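Local atomic coordinates of LS-24 (Lathyrus sativus, PDB entry 3LP9), a protein that probably binds hemin as a monomer or spermine as a dimer, and may take part in the response to oxidative stress and in polyamine biosynthesis. Residues 107-112 / 146-151; 168-173 / 193-198; 12-17 / 89-94. One frame throughout, in Å; residues are numbered along the deposited sequence.

The chain folds as the four-bladed propeller of the hemopexin family, and the three contacts lie around it without touching, their centres 25 to 27 Å apart. Interaction 2 is the most buried and almost wholly apolar: the loop 168-173 leans on a strand of the sheet it is about to enter. Interaction 1 is partly buried and mixes a phenylalanine cluster with one amide hydrogen bond, bringing the end of helix 104-107 to the third sheet. Interaction 3 joins loops of the first and second sheets near the surface, through proline, lysine methylenes and a water. Interactions 2 and 3 lie on opposite sides of the chain's centre.

Interaction 1. Residues 107-112 / 146-151; sequences VFPFFE and GSNSMV
F110 and N148 carry this contact between them, the F110 ring standing between the turn 107-112 and the backbone of 146-151. Its CG takes the crowded position between the backbone N and the carbonyl carbon (chi1 55°), which turns the ring to the neighbouring strand. At the base, F110 CB lies 4.0 Å from M150 CG. Further out along one side, F110 CD2 makes the tightest apolar touch, 3.4 Å from the same M150 CG. The other side of the ring passes N148: F110 CD1 is 3.7 Å from N148 O, and F110 CE1 meets N148 OD1 at 3.6 Å, the amide oxygen lying at the ring edge, in its plane. The backbone at S149 C lies over one face, offset toward the rim, and F108 C over the opposite face. F110 CE2 in turn sits above the centre of the F111 ring. The M150 chain, bent at chi2 and chi3, brings SD to 5.1 Å from the F110 ring centroid, an oblique Met-aromatic contact. N148 and S149 face D144 together in a G1 beta bulge at the turn between strands 139-144 and 149-157 of the third propeller sheet, and N148 takes the left-handed backbone conformation there. With its CG anti to the backbone N, N148 reaches back to the last residue of helix 104-107: N148 ND2 donates to V107 O over 3.1 Å, nearly straight at 160° and in the carbonyl plane. This bond fixes the rotation of the amide, whose plane is turned 76° from the F110 ring, and OD1 also comes to the edge of a second ring, 3.3 Å from F108 CD1. Beyond, F110 packs on I143, F108 meets F76 of the second sheet, and F111 stacks with F116.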
ATOM      1  N   VAL A 107      -9.700  -3.649  -7.729  1.00 17.02           N
ATOM      2  CA  VAL A 107     -10.090  -5.086  -7.704  1.00 16.20           C
ATOM      3  C   VAL A 107     -11.605  -5.183  -7.778  1.00 16.61           C
ATOM      4  O   VAL A 107     -12.168  -6.113  -8.442  1.00 15.87           O
ATOM      5  CB  VAL A 107      -9.604  -5.813  -6.437  1.00 16.89           C
ATOM      6  CG1 VAL A 107     -10.279  -7.214  -6.308  1.00 16.60           C
ATOM      7  CG2 VAL A 107      -8.074  -5.920  -6.446  1.00 15.17           C
ATOM      8  N   PHE A 108     -12.259  -4.229  -7.109  1.00 15.69           N
ATOM      9  CA  PHE A 108     -13.705  -4.118  -7.139  1.00 16.25           C
ATOM     10  C   PHE A 108     -14.146  -2.820  -7.791  1.00 16.29           C
ATOM     11  O   PHE A 108     -14.477  -1.898  -7.072  1.00 16.93           O
ATOM     12  CB  PHE A 108     -14.275  -4.216  -5.710  1.00 16.51           C
ATOM     13  CG  PHE A 108     -13.852  -5.448  -4.970  1.00 15.18           C
ATOM     14  CD1 PHE A 108     -14.375  -6.699  -5.307  1.00 15.90           C
ATOM     15  CD2 PHE A 108     -12.930  -5.363  -3.929  1.00 16.48           C
ATOM     16  CE1 PHE A 108     -13.986  -7.873  -4.629  1.00 15.17           C
ATOM     17  CE2 PHE A 108     -12.523  -6.536  -3.224  1.00 16.14           C
ATOM     18  CZ  PHE A 108     -13.041  -7.776  -3.591  1.00 16.05           C
ATOM     19  N   PRO A 109     -14.147  -2.739  -9.159  1.00 16.17           N
ATOM     20  CA  PRO A 109     -14.424  -1.445  -9.787  1.00 16.19           C
ATOM     21  C   PRO A 109     -15.738  -0.767  -9.330  1.00 16.71           C
ATOM     22  O   PRO A 109     -15.781   0.467  -9.158  1.00 15.52           O
ATOM     23  CB  PRO A 109     -14.383  -1.774 -11.312  1.00 16.20           C
ATOM     24  CG  PRO A 109     -13.376  -2.931 -11.358  1.00 15.48           C
ATOM     25  CD  PRO A 109     -13.816  -3.765 -10.180  1.00 15.32           C
ATOM     26  N   PHE A 110     -16.796  -1.576  -9.164  1.00 16.75           N
ATOM     27  CA  PHE A 110     -18.123  -1.054  -8.783  1.00 16.65           C
ATOM     28  C   PHE A 110     -18.087  -0.220  -7.486  1.00 17.01           C
ATOM     29  O   PHE A 110     -19.112   0.390  -7.115  1.00 17.15           O
ATOM     30  CB  PHE A 110     -19.150  -2.197  -8.621  1.00 16.75           C
ATOM     31  CG  PHE A 110     -18.714  -3.261  -7.667  1.00 15.14           C
ATOM     32  CD1 PHE A 110     -18.079  -4.385  -8.122  1.00 16.23           C
ATOM     33  CD2 PHE A 110     -18.905  -3.119  -6.315  1.00 15.57           C
ATOM     34  CE1 PHE A 110     -17.633  -5.342  -7.232  1.00 17.52           C
ATOM     35  CE2 PHE A 110     -18.471  -4.056  -5.426  1.00 15.50           C
ATOM     36  CZ  PHE A 110     -17.820  -5.170  -5.865  1.00 15.56           C
ATOM     37  N   PHE A 111     -16.928  -0.191  -6.804  1.00 16.24           N
ATOM     38  CA  PHE A 111     -16.781   0.517  -5.550  1.00 15.34           C
ATOM     39  C   PHE A 111     -16.193   1.869  -5.752  1.00 15.78           C
ATOM     40  O   PHE A 111     -16.250   2.696  -4.853  1.00 17.09           O
ATOM     41  CB  PHE A 111     -15.910  -0.243  -4.551  1.00 15.31           C
ATOM     42  CG  PHE A 111     -16.692  -1.126  -3.614  1.00 15.34           C
ATOM     43  CD1 PHE A 111     -18.054  -0.934  -3.428  1.00 16.10           C
ATOM     44  CD2 PHE A 111     -16.078  -2.178  -2.966  1.00 15.97           C
ATOM     45  CE1 PHE A 111     -18.801  -1.777  -2.613  1.00 17.28           C
ATOM     46  CE2 PHE A 111     -16.789  -3.019  -2.147  1.00 17.03           C
ATOM     47  CZ  PHE A 111     -18.158  -2.822  -1.953  1.00 17.09           C
ATOM     48  N   GLU A 112     -15.598   2.092  -6.901  1.00 15.09           N
ATOM     49  CA  GLU A 112     -15.055   3.356  -7.223  1.00 15.49           C
ATOM     50  C   GLU A 112     -16.079   4.445  -7.014  1.00 15.85           C
ATOM     51  O   GLU A 112     -17.259   4.286  -7.384  1.00 16.76           O
ATOM     52  CB  GLU A 112     -14.626   3.353  -8.671  1.00 15.65           C
ATOM     53  CG  GLU A 112     -14.316   4.683  -9.226  1.00 16.30           C
ATOM     54  CD  GLU A 112     -13.499   4.452 -10.456  1.00 19.24           C
ATOM     55  OE1 GLU A 112     -13.019   3.267 -10.584  1.00 21.67           O
ATOM     56  OE2 GLU A 112     -13.289   5.366 -11.301  1.00 19.98           O
ATOM     57  N   GLY A 146     -17.897 -13.907  -7.797  1.00 16.72           N
ATOM     58  CA  GLY A 146     -17.682 -14.653  -9.033  1.00 16.03           C
ATOM     59  C   GLY A 146     -17.959 -13.767 -10.227  1.00 16.01           C
ATOM     60  O   GLY A 146     -17.209 -13.753 -11.195  1.00 15.61           O
ATOM     61  N   SER A 147     -19.071 -13.035 -10.168  1.00 15.96           N
ATOM     62  CA  SER A 147     -19.438 -12.074 -11.226  1.00 15.60           C
ATOM     63  C   SER A 147     -18.753 -10.739 -10.976  1.00 16.03           C
ATOM     64  O   SER A 147     -18.648  -9.898 -11.880  1.00 15.97           O
ATOM     65  CB  SER A 147     -20.934 -11.852 -11.272  1.00 15.29           C
ATOM     66  OG  SER A 147     -21.356 -10.948 -10.254  1.00 15.64           O
ATOM     67  N   ASN A 148     -18.280 -10.558  -9.745  1.00 16.01           N
ATOM     68  CA  ASN A 148     -17.575  -9.343  -9.353  1.00 16.87           C
ATOM     69  C   ASN A 148     -18.521  -8.187  -9.609  1.00 16.83           C
ATOM     70  O   ASN A 148     -18.204  -7.291 -10.365  1.00 17.18           O
ATOM     71  CB  ASN A 148     -16.219  -9.151 -10.094  1.00 16.04           C
ATOM     72  CG  ASN A 148     -15.298  -8.164  -9.373  1.00 16.71           C
ATOM     73  OD1 ASN A 148     -15.417  -8.008  -8.141  1.00 17.34           O
ATOM     74  ND2 ASN A 148     -14.383  -7.510 -10.100  1.00 13.97           N
ATOM     75  N   SER A 149     -19.677  -8.220  -8.951  1.00 16.89           N
ATOM     76  CA  SER A 149     -20.706  -7.208  -9.142  1.00 16.74           C
ATOM     77  C   SER A 149     -21.488  -7.038  -7.833  1.00 17.46           C
ATOM     78  O   SER A 149     -21.304  -7.801  -6.881  1.00 16.33           O
ATOM     79  CB  SER A 149     -21.676  -7.655 -10.224  1.00 16.75           C
ATOM     80  OG  SER A 149     -22.451  -8.750  -9.743  1.00 16.11           O
ATOM     81  N   MET A 150     -22.345  -6.008  -7.830  1.00 17.44           N
ATOM     82  CA  MET A 150     -23.248  -5.693  -6.756  1.00 17.64           C
ATOM     83  C   MET A 150     -24.568  -6.440  -6.938  1.00 17.97           C
ATOM     84  O   MET A 150     -25.232  -6.282  -7.975  1.00 18.63           O
ATOM     85  CB  MET A 150     -23.500  -4.192  -6.712  1.00 17.76           C
ATOM     86  CG  MET A 150     -22.290  -3.329  -6.385  1.00 17.86           C
ATOM     87  SD  MET A 150     -22.598  -2.222  -4.975  1.00 18.62           S
ATOM     88  CE  MET A 150     -23.649  -1.034  -5.750  1.00 17.24           C
ATOM     89  N   VAL A 151     -24.976  -7.255  -5.958  1.00 17.95           N
ATOM     90  CA  VAL A 151     -26.212  -8.006  -6.152  1.00 19.17           C
ATOM     91  C   VAL A 151     -27.427  -7.046  -6.014  1.00 19.85           C
ATOM     92  O   VAL A 151     -28.231  -6.856  -6.962  1.00 20.08           O
ATOM     93  CB  VAL A 151     -26.318  -9.205  -5.184  1.00 19.28           C
ATOM     94  CG1 VAL A 151     -27.616  -9.970  -5.443  1.00 18.29           C
ATOM     95  CG2 VAL A 151     -25.066 -10.118  -5.333  1.00 18.22           C
TER

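Interaction 2. Residues 168-173 / 193-198; sequences TIFESG and HYARVK
Residues 169-171 take helical backbone angles in a short turn, closed by a hydrogen bond of 2.9 Å from G173 N to F170 O, and this turn faces strand 193-198 with the CA atoms of F170 and A195 8.4 Å apart. F170 does most of the work. Its CG lies anti to the carbonyl carbon, beside the backbone N (chi1 -67°), which directs the ring into the sheet. There F170 CE2 presses obliquely on the A195 methyl, 3.3 Å from A195 CB, and F170 CZ reaches the strand backbone, 3.8 Å from A195 N. H193 O lies at the ring edge, near its plane, at a looser 4.4 Å from F170 CZ. One face of the ring is covered from within its own turn, where I169 CG1 stands 3.7 Å above the plane, offset toward the rim. I169 puts CG1 in the crowded position between its backbone N and carbonyl carbon (chi1 63°). Its tip then crosses H193 at about a right angle, with I169 CD1 3.9 Å from H193 CB. H193 and A195 present their CB atoms to the turn, while Y194, between them on the strand, points away and stacks its ring on Y217. The turn belongs to the link leading into the fourth sheet of the hemopexin propeller, shortly before the calcium ligand D175. F170 also packs on F188 and K190 of strand 185-190 and meets the ring of F165. Between the turn and strand 193-198 the contact is thus one of van der Waals touch: the F170 ring is fitted against a small alanine by packing alone on this side, while E171 N and G173 N bond within the turn and the carbonyl oxygens of I169 and G173 accept from K190 NZ.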
ATOM      1  N   THR A 168     -29.703  -0.090  18.133  1.00 16.28           N
ATOM      2  CA  THR A 168     -28.563  -0.817  18.677  1.00 16.09           C
ATOM      3  C   THR A 168     -27.343  -0.080  18.129  1.00 16.12           C
ATOM      4  O   THR A 168     -27.459   0.757  17.247  1.00 16.44           O
ATOM      5  CB  THR A 168     -28.535  -2.331  18.259  1.00 16.39           C
ATOM      6  OG1 THR A 168     -28.171  -2.490  16.874  1.00 15.75           O
ATOM      7  CG2 THR A 168     -29.882  -2.997  18.482  1.00 15.82           C
ATOM      8  N   ILE A 169     -26.180  -0.366  18.698  1.00 16.35           N
ATOM      9  CA  ILE A 169     -24.904   0.191  18.307  1.00 15.48           C
ATOM     10  C   ILE A 169     -24.492  -0.193  16.899  1.00 15.25           C
ATOM     11  O   ILE A 169     -23.722   0.478  16.236  1.00 16.25           O
ATOM     12  CB  ILE A 169     -23.871  -0.247  19.351  1.00 15.93           C
ATOM     13  CG1 ILE A 169     -23.721  -1.774  19.362  1.00 14.05           C
ATOM     14  CG2 ILE A 169     -24.300   0.303  20.761  1.00 16.92           C
ATOM     15  CD1 ILE A 169     -22.529  -2.208  20.024  1.00 15.30           C
ATOM     16  N   PHE A 170     -25.028  -1.290  16.423  1.00 16.54           N
ATOM     17  CA  PHE A 170     -24.711  -1.799  15.063  1.00 15.91           C
ATOM     18  C   PHE A 170     -25.415  -1.024  13.941  1.00 15.99           C
ATOM     19  O   PHE A 170     -24.972  -1.043  12.793  1.00 15.97           O
ATOM     20  CB  PHE A 170     -24.926  -3.319  14.993  1.00 15.47           C
ATOM     21  CG  PHE A 170     -23.967  -4.097  15.834  1.00 14.48           C
ATOM     22  CD1 PHE A 170     -22.632  -4.233  15.442  1.00 13.74           C
ATOM     23  CD2 PHE A 170     -24.377  -4.639  17.062  1.00 13.77           C
ATOM     24  CE1 PHE A 170     -21.745  -4.902  16.253  1.00 12.63           C
ATOM     25  CE2 PHE A 170     -23.471  -5.350  17.873  1.00 13.43           C
ATOM     26  CZ  PHE A 170     -22.188  -5.487  17.470  1.00 12.24           C
ATOM     27  N   GLU A 171     -26.505  -0.321  14.289  1.00 16.58           N
ATOM     28  CA  GLU A 171     -27.278   0.537  13.345  1.00 16.34           C
ATOM     29  C   GLU A 171     -26.391   1.529  12.560  1.00 16.86           C
ATOM     30  O   GLU A 171     -26.665   1.831  11.389  1.00 16.42           O
ATOM     31  CB  GLU A 171     -28.361   1.234  14.133  1.00 16.20           C
ATOM     32  CG  GLU A 171     -29.065   2.346  13.479  1.00 16.67           C
ATOM     33  CD  GLU A 171     -30.219   2.874  14.346  1.00 18.30           C
ATOM     34  OE1 GLU A 171     -30.212   2.691  15.595  1.00 16.97           O
ATOM     35  OE2 GLU A 171     -31.124   3.519  13.758  1.00 19.11           O
ATOM     36  N   SER A 172     -25.313   1.995  13.223  1.00 16.76           N
ATOM     37  CA  SER A 172     -24.342   2.887  12.656  1.00 16.13           C
ATOM     38  C   SER A 172     -23.006   2.273  12.222  1.00 16.42           C
ATOM     39  O   SER A 172     -22.051   3.028  11.959  1.00 16.25           O
ATOM     40  CB  SER A 172     -24.041   3.973  13.666  1.00 16.53           C
ATOM     41  OG  SER A 172     -23.466   3.431  14.837  1.00 16.44           O
ATOM     42  N   GLY A 173     -22.917   0.948  12.135  1.00 15.66           N
ATOM     43  CA  GLY A 173     -21.678   0.334  11.698  1.00 16.05           C
ATOM     44  C   GLY A 173     -21.060  -0.751  12.571  1.00 15.87           C
ATOM     45  O   GLY A 173     -21.487  -0.979  13.688  1.00 15.91           O
ATOM     46  N   HIS A 193     -18.184  -5.200  22.536  1.00 15.66           N
ATOM     47  CA  HIS A 193     -19.481  -5.829  22.303  1.00 16.01           C
ATOM     48  C   HIS A 193     -19.557  -6.656  21.049  1.00 16.13           C
ATOM     49  O   HIS A 193     -18.819  -6.410  20.079  1.00 17.02           O
ATOM     50  CB  HIS A 193     -20.567  -4.751  22.172  1.00 16.81           C
ATOM     51  CG  HIS A 193     -20.796  -3.984  23.448  1.00 17.77           C
ATOM     52  ND1 HIS A 193     -20.079  -2.842  23.773  1.00 16.29           N
ATOM     53  CD2 HIS A 193     -21.639  -4.224  24.484  1.00 17.03           C
ATOM     54  CE1 HIS A 193     -20.496  -2.403  24.946  1.00 17.48           C
ATOM     55  NE2 HIS A 193     -21.432  -3.228  25.398  1.00 16.84           N
ATOM     56  N   TYR A 194     -20.470  -7.614  21.050  1.00 15.73           N
ATOM     57  CA  TYR A 194     -20.639  -8.491  19.892  1.00 16.19           C
ATOM     58  C   TYR A 194     -22.169  -8.724  19.795  1.00 16.29           C
ATOM     59  O   TYR A 194     -22.924  -8.597  20.785  1.00 16.99           O
ATOM     60  CB  TYR A 194     -19.863  -9.838  20.071  1.00 15.72           C
ATOM     61  CG  TYR A 194     -20.573 -10.798  21.014  1.00 14.96           C
ATOM     62  CD1 TYR A 194     -20.402 -10.691  22.389  1.00 15.99           C
ATOM     63  CD2 TYR A 194     -21.473 -11.749  20.525  1.00 13.93           C
ATOM     64  CE1 TYR A 194     -21.144 -11.511  23.286  1.00 15.60           C
ATOM     65  CE2 TYR A 194     -22.190 -12.579  21.377  1.00 13.89           C
ATOM     66  CZ  TYR A 194     -22.036 -12.473  22.739  1.00 15.05           C
ATOM     67  OH  TYR A 194     -22.766 -13.279  23.590  1.00 14.44           O
ATOM     68  N   ALA A 195     -22.616  -9.096  18.612  1.00 16.50           N
ATOM     69  CA  ALA A 195     -23.995  -9.460  18.392  1.00 15.78           C
ATOM     70  C   ALA A 195     -23.898 -10.784  17.578  1.00 15.80           C
ATOM     71  O   ALA A 195     -23.149 -10.910  16.604  1.00 16.06           O
ATOM     72  CB  ALA A 195     -24.682  -8.372  17.642  1.00 13.79           C
ATOM     73  N   ARG A 196     -24.557 -11.812  18.080  1.00 16.49           N
ATOM     74  CA  ARG A 196     -24.659 -13.080  17.374  1.00 16.54           C
ATOM     75  C   ARG A 196     -26.001 -13.016  16.663  1.00 16.07           C
ATOM     76  O   ARG A 196     -27.029 -13.033  17.285  1.00 15.38           O
ATOM     77  CB  ARG A 196     -24.618 -14.247  18.345  1.00 16.30           C
ATOM     78  CG  ARG A 196     -24.699 -15.525  17.608  1.00 16.69           C
ATOM     79  CD  ARG A 196     -25.447 -16.480  18.421  1.00 18.79           C
ATOM     80  NE  ARG A 196     -24.923 -17.857  18.437  1.00 17.59           N
ATOM     81  CZ  ARG A 196     -24.961 -18.598  19.535  1.00 16.64           C
ATOM     82  NH1 ARG A 196     -25.421 -18.053  20.656  1.00 18.03           N
ATOM     83  NH2 ARG A 196     -24.513 -19.846  19.523  1.00 17.90           N
ATOM     84  N   VAL A 197     -25.964 -12.902  15.338  1.00 16.71           N
ATOM     85  CA  VAL A 197     -27.220 -12.721  14.560  1.00 17.50           C
ATOM     86  C   VAL A 197     -27.586 -13.957  13.750  1.00 17.41           C
ATOM     87  O   VAL A 197     -26.713 -14.684  13.294  1.00 17.89           O
ATOM     88  CB  VAL A 197     -27.078 -11.469  13.622  1.00 16.38           C
ATOM     89  CG1 VAL A 197     -28.280 -11.241  12.843  1.00 17.60           C
ATOM     90  CG2 VAL A 197     -26.811 -10.236  14.470  1.00 17.17           C
ATOM     91  N   LYS A 198     -28.881 -14.167  13.530  1.00 18.31           N
ATOM     92  CA  LYS A 198     -29.397 -15.223  12.632  1.00 18.27           C
ATOM     93  C   LYS A 198     -29.991 -14.508  11.435  1.00 18.80           C
ATOM     94  O   LYS A 198     -30.940 -13.720  11.581  1.00 18.86           O
ATOM     95  CB  LYS A 198     -30.473 -16.063  13.343  1.00 18.90           C
ATOM     96  CG  LYS A 198     -31.544 -16.780  12.417  1.00 19.79           C
ATOM     97  CD  LYS A 198     -30.957 -17.997  11.770  1.00 19.41           C
ATOM     98  CE  LYS A 198     -31.383 -19.192  12.560  1.00 20.33           C
ATOM     99  NZ  LYS A 198     -31.259 -20.360  11.606  1.00 21.13           N
TER

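Interaction 3. Residues 12-17 / 89-94; sequences SSKNNE and APHSKK
K14 sets CG anti to its carbonyl carbon (chi1 -65°) and bends once, at chi3 (65°), so that its methylenes run past the P90 ring in the opposite direction. S12 places OG anti to its backbone N (chi1 -176°), where it accepts from K14 N at 3.1 Å; this ST turn holds the backbone that leads into the type II beta turn from K14 to E17. P90 is the apolar surface on which the three side chains converge. K14 CD makes the closest touch on the proline, 3.7 Å from P90 CB. S13 OG stands 3.8 Å from P90 CG, its polar end taken up by a hydrogen bond to N73, and S12 OG lies 4.1 Å from P90 CB. The imidazole of H91 comes tip to tip with the K14 chain, obliquely, and rests against its CG and CD methylenes. The ammonium end reaches the other loop through a water: K14 NZ donates to water 1 at 2.8 Å, and that water donates to P90 O at 3.2 Å. From within its own loop K93 folds back on the same region, K93 NZ giving a hydrogen bond of 3.2 Å to H91 O, from above the carbonyl plane, and a weak one to P90 O. The two ammonium groups remain apart, K14 NZ 5.3 Å from K93 NZ, and the carbonyls and water near them probably ease their repulsion. The contact thus joins the hairpin loop between strands 6-11 and 17-22, in the first propeller sheet, to the loop between strands 82-87 and 96-98 of the second. The side chain of Y19, on strand 17-22, touches both S12 and P90, and a hydrogen bond between S13 N and the hydroxyl of Y88, just after strand 82-87, spans the seam between these adjacent sheets.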
ATOM      1  N   SER A  12     -12.424 -19.847   9.259  1.00 15.49           N
ATOM      2  CA  SER A  12     -11.469 -20.827   8.731  1.00 15.89           C
ATOM      3  C   SER A  12     -12.189 -21.969   8.039  1.00 15.71           C
ATOM      4  O   SER A  12     -13.328 -22.268   8.364  1.00 15.30           O
ATOM      5  CB  SER A  12     -10.586 -21.364   9.835  1.00 15.36           C
ATOM      6  OG  SER A  12      -9.614 -22.242   9.285  1.00 14.95           O
ATOM      7  N   SER A  13     -11.546 -22.580   7.046  1.00 16.45           N
ATOM      8  CA  SER A  13     -12.099 -23.831   6.430  1.00 16.21           C
ATOM      9  C   SER A  13     -12.029 -24.978   7.448  1.00 16.71           C
ATOM     10  O   SER A  13     -12.735 -25.994   7.302  1.00 17.05           O
ATOM     11  CB  SER A  13     -11.337 -24.219   5.155  1.00 15.91           C
ATOM     12  OG  SER A  13      -9.964 -24.347   5.392  1.00 14.30           O
ATOM     13  N   LYS A  14     -11.154 -24.831   8.449  1.00 15.90           N
ATOM     14  CA  LYS A  14     -11.083 -25.779   9.561  1.00 16.35           C
ATOM     15  C   LYS A  14     -12.253 -25.543  10.510  1.00 16.43           C
ATOM     16  O   LYS A  14     -12.406 -24.452  11.067  1.00 16.75           O
ATOM     17  CB  LYS A  14      -9.745 -25.676  10.336  1.00 15.86           C
ATOM     18  CG  LYS A  14      -8.511 -26.084   9.492  1.00 16.06           C
ATOM     19  CD  LYS A  14      -7.264 -26.112  10.310  1.00 15.70           C
ATOM     20  CE  LYS A  14      -7.318 -27.167  11.378  1.00 15.78           C
ATOM     21  NZ  LYS A  14      -5.985 -27.126  12.065  1.00 16.68           N
ATOM     22  N   ASN A  15     -13.047 -26.583  10.735  1.00 16.00           N
ATOM     23  CA  ASN A  15     -14.249 -26.456  11.505  1.00 15.56           C
ATOM     24  C   ASN A  15     -14.114 -25.709  12.818  1.00 15.97           C
ATOM     25  O   ASN A  15     -13.210 -25.963  13.579  1.00 15.02           O
ATOM     26  CB  ASN A  15     -14.841 -27.838  11.674  1.00 16.17           C
ATOM     27  CG  ASN A  15     -16.144 -27.843  12.414  1.00 14.54           C
ATOM     28  OD1 ASN A  15     -16.168 -28.228  13.571  1.00 16.10           O
ATOM     29  ND2 ASN A  15     -17.243 -27.490  11.740  1.00 15.49           N
ATOM     30  N   ASN A  16     -15.035 -24.749  13.061  1.00 16.06           N
ATOM     31  CA  ASN A  16     -15.174 -24.063  14.353  1.00 15.66           C
ATOM     32  C   ASN A  16     -14.004 -23.152  14.735  1.00 16.01           C
ATOM     33  O   ASN A  16     -13.887 -22.740  15.867  1.00 15.90           O
ATOM     34  CB  ASN A  16     -15.462 -25.070  15.460  1.00 15.56           C
ATOM     35  CG  ASN A  16     -16.866 -25.642  15.402  1.00 16.16           C
ATOM     36  OD1 ASN A  16     -17.725 -25.284  14.559  1.00 16.56           O
ATOM     37  ND2 ASN A  16     -17.122 -26.534  16.306  1.00 14.81           N
ATOM     38  N   GLU A  17     -13.172 -22.793  13.747  1.00 16.68           N
ATOM     39  CA  GLU A  17     -12.043 -21.868  13.909  1.00 16.80           C
ATOM     40  C   GLU A  17     -12.237 -20.576  13.087  1.00 17.00           C
ATOM     41  O   GLU A  17     -12.848 -20.610  12.015  1.00 16.08           O
ATOM     42  CB  GLU A  17     -10.742 -22.575  13.483  1.00 16.88           C
ATOM     43  CG  GLU A  17     -10.436 -23.769  14.376  1.00 15.59           C
ATOM     44  CD  GLU A  17      -9.161 -24.467  14.042  1.00 15.81           C
ATOM     45  OE1 GLU A  17      -8.204 -23.839  13.524  1.00 16.27           O
ATOM     46  OE2 GLU A  17      -9.133 -25.698  14.314  1.00 17.83           O
ATOM     47  N   ALA A  89      -3.508 -21.025   4.146  1.00 15.88           N
ATOM     48  CA  ALA A  89      -3.094 -22.414   4.353  1.00 15.96           C
ATOM     49  C   ALA A  89      -3.095 -22.831   5.811  1.00 16.04           C
ATOM     50  O   ALA A  89      -2.019 -22.845   6.449  1.00 16.53           O
ATOM     51  CB  ALA A  89      -1.740 -22.600   3.772  1.00 16.50           C
ATOM     52  N   PRO A  90      -4.291 -23.156   6.367  1.00 15.96           N
ATOM     53  CA  PRO A  90      -4.424 -23.508   7.788  1.00 15.87           C
ATOM     54  C   PRO A  90      -3.751 -24.797   8.251  1.00 16.33           C
ATOM     55  O   PRO A  90      -3.548 -24.955   9.448  1.00 16.39           O
ATOM     56  CB  PRO A  90      -5.934 -23.611   7.970  1.00 15.64           C
ATOM     57  CG  PRO A  90      -6.428 -24.060   6.716  1.00 15.85           C
ATOM     58  CD  PRO A  90      -5.597 -23.289   5.686  1.00 15.92           C
ATOM     59  N   HIS A  91      -3.427 -25.711   7.328  1.00 16.26           N
ATOM     60  CA  HIS A  91      -2.766 -26.976   7.641  1.00 16.34           C
ATOM     61  C   HIS A  91      -1.251 -26.910   7.380  1.00 16.77           C
ATOM     62  O   HIS A  91      -0.463 -27.205   8.270  1.00 17.01           O
ATOM     63  CB  HIS A  91      -3.377 -28.116   6.805  1.00 16.08           C
ATOM     64  CG  HIS A  91      -4.866 -28.250   6.958  1.00 16.31           C
ATOM     65  ND1 HIS A  91      -5.766 -27.722   6.048  1.00 16.51           N
ATOM     66  CD2 HIS A  91      -5.612 -28.821   7.932  1.00 13.94           C
ATOM     67  CE1 HIS A  91      -6.995 -27.967   6.460  1.00 14.17           C
ATOM     68  NE2 HIS A  91      -6.927 -28.643   7.591  1.00 13.43           N
ATOM     69  N   SER A  92      -0.860 -26.539   6.152  1.00 17.47           N
ATOM     70  CA  SER A  92       0.534 -26.472   5.750  1.00 17.28           C
ATOM     71  C   SER A  92       1.254 -25.279   6.327  1.00 17.68           C
ATOM     72  O   SER A  92       2.469 -25.228   6.240  1.00 17.12           O
ATOM     73  CB  SER A  92       0.658 -26.425   4.232  1.00 17.78           C
ATOM     74  OG  SER A  92       0.287 -25.158   3.728  1.00 17.00           O
ATOM     75  N   LYS A  93       0.505 -24.303   6.879  1.00 17.97           N
ATOM     76  CA  LYS A  93       1.090 -23.055   7.403  1.00 17.06           C
ATOM     77  C   LYS A  93       1.885 -22.326   6.300  1.00 17.39           C
ATOM     78  O   LYS A  93       2.762 -21.494   6.581  1.00 17.82           O
ATOM     79  CB  LYS A  93       1.949 -23.334   8.661  1.00 17.85           C
ATOM     80  CG  LYS A  93       1.294 -24.294   9.695  1.00 16.46           C
ATOM     81  CD  LYS A  93      -0.130 -23.820   9.941  1.00 17.86           C
ATOM     82  CE  LYS A  93      -0.792 -24.383  11.224  1.00 17.59           C
ATOM     83  NZ  LYS A  93      -0.910 -25.849  11.164  1.00 19.77           N
ATOM     84  N   LYS A  94       1.569 -22.616   5.037  1.00 16.83           N
ATOM     85  CA  LYS A  94       2.284 -21.999   3.946  1.00 17.20           C
ATOM     86  C   LYS A  94       1.428 -20.968   3.198  1.00 16.99           C
ATOM     87  O   LYS A  94       1.021 -21.153   2.020  1.00 17.10           O
ATOM     88  CB  LYS A  94       2.748 -23.072   2.994  1.00 17.29           C
ATOM     89  CG  LYS A  94       3.967 -22.734   2.271  1.00 18.93           C
ATOM     90  CD  LYS A  94       4.623 -24.052   1.880  1.00 21.19           C
ATOM     91  CE  LYS A  94       4.583 -24.904   3.112  1.00 20.20           C
ATOM     92  NZ  LYS A  94       4.963 -26.323   2.772  1.00 22.65           N
TER
HETATM   93  O   HOH W   1      -3.545 -27.773  10.920  1.00 16.55           O